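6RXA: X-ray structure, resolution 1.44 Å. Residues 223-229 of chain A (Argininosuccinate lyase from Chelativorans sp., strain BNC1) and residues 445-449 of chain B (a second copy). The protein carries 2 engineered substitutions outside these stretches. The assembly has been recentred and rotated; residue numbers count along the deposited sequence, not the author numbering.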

# COMPACT_ATOMS: atom_id res chain seq x y z
N GLY A 223 19.47 -9.73 24.45
CA GLY A 223 19.18 -8.60 25.32
C GLY A 223 17.69 -8.60 25.57
O GLY A 223 16.98 -9.49 25.09
N LEU A 224 17.24 -7.61 26.34
CA LEU A 224 15.83 -7.49 26.70
C LEU A 224 15.16 -6.38 25.90
O LEU A 224 15.79 -5.40 25.51
CB LEU A 224 15.68 -7.13 28.18
CG LEU A 224 16.25 -8.13 29.18
CD1 LEU A 224 15.99 -7.66 30.58
CD2 LEU A 224 15.68 -9.53 28.95
N VAL A 225 13.86 -6.55 25.66
CA VAL A 225 12.97 -5.40 25.46
C VAL A 225 12.67 -4.94 26.88
O VAL A 225 12.03 -5.66 27.65
CB VAL A 225 11.69 -5.78 24.73
CG1 VAL A 225 10.80 -4.53 24.56
CG2 VAL A 225 11.94 -6.44 23.37
N VAL A 226 13.18 -3.77 27.25
CA VAL A 226 13.23 -3.43 28.67
C VAL A 226 11.85 -3.03 29.19
O VAL A 226 11.27 -3.73 30.03
CB VAL A 226 14.30 -2.37 28.97
CG1 VAL A 226 14.29 -1.99 30.45
CG2 VAL A 226 15.68 -2.89 28.54
N ASN A 227 11.32 -1.92 28.70
CA ASN A 227 10.05 -1.41 29.20
C ASN A 227 8.92 -2.39 28.92
O ASN A 227 8.81 -2.93 27.81
CB ASN A 227 9.77 -0.05 28.58
CG ASN A 227 8.47 0.53 29.03
OD1 ASN A 227 7.42 0.16 28.50
ND2 ASN A 227 8.51 1.44 30.00
N SER A 228 8.10 -2.65 29.94
CA SER A 228 7.09 -3.70 29.86
C SER A 228 5.99 -3.37 28.85
O SER A 228 5.45 -4.29 28.22
CB SER A 228 6.47 -3.96 31.23
OG SER A 228 5.87 -2.78 31.75
N ILE A 229 5.65 -2.09 28.67
CA ILE A 229 4.70 -1.73 27.62
C ILE A 229 5.32 -2.00 26.26
O ILE A 229 4.70 -2.61 25.38
CB ILE A 229 4.22 -0.27 27.76
CG1 ILE A 229 3.40 -0.09 29.02
CG2 ILE A 229 3.43 0.14 26.52
CD1 ILE A 229 3.38 1.36 29.48
N GLY B 445 10.82 -4.76 38.91
CA GLY B 445 11.86 -5.28 38.05
C GLY B 445 12.21 -4.36 36.88
O GLY B 445 11.72 -3.24 36.74
N LYS B 446 13.10 -4.88 36.02
CA LYS B 446 13.52 -4.11 34.85
C LYS B 446 12.32 -3.80 33.97
O LYS B 446 11.56 -4.69 33.58
CB LYS B 446 14.56 -4.89 34.04
CG LYS B 446 15.88 -5.11 34.76
CD LYS B 446 16.81 -5.94 33.89
CE LYS B 446 18.20 -6.06 34.48
NZ LYS B 446 19.12 -6.68 33.49
N GLY B 447 12.16 -2.51 33.64
CA GLY B 447 11.12 -2.06 32.74
C GLY B 447 9.74 -1.94 33.33
O GLY B 447 8.77 -1.74 32.60
N MET B 448 9.62 -2.07 34.65
CA MET B 448 8.35 -2.07 35.36
C MET B 448 8.11 -0.70 35.98
O MET B 448 9.00 0.15 36.04
CB MET B 448 8.37 -3.19 36.39
CG MET B 448 8.66 -4.53 35.73
SD MET B 448 8.48 -5.90 36.89
CE MET B 448 9.22 -7.25 35.95
N PRO B 449 6.87 -0.42 36.43
CA PRO B 449 6.50 0.97 36.75
C PRO B 449 6.96 1.51 38.10
O PRO B 449 6.79 2.72 38.33
CB PRO B 449 4.97 0.96 36.65
CG PRO B 449 4.59 -0.47 36.95
CD PRO B 449 5.68 -1.27 36.26

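The contact centres on G447(B), which packs its backbone against the start of a helix in chain A. At phi 79° it sits in a type II turn from G445(B) to M448(B), closed by a hydrogen bond from M448(B) N to G445(B) O (3.2 Å). Glycine suits this place twice over: positive phi favours it, and an ideal CB on G447(B) would lie 1.7 Å from V226(A) O, a clash. Without one, G447(B) CA approaches V226(A) O to 3.2 Å in a nearly linear CA-H...O contact. V226(A), chi1 t, also brings CG1 to 3.9 Å from G447(B) CA.

G447(B) O accepts a hydrogen bond from S228(A) N (2.9 Å, 157°), an amide in the helix's first turn. S228(A) takes the p rotamer (chi1 59°), which brings its OG to 3.2 Å from the same G447(B) O; whether its proton goes there remains open.

The CA-to-CB bond of N227(A) points away from the 445-449 stretch. With chi1 t, its short amide side chain places OD1 2.9 Å from I229(A) N, a weak capping bond at 122°, a role asparagine fills well; ND2 bonds elsewhere in the structure.

K446(B) is extended, m then t throughout, and its aliphatic portion packs on L224(A) (m, t), K446(B) CD to L224(A) CD1 3.8 Å.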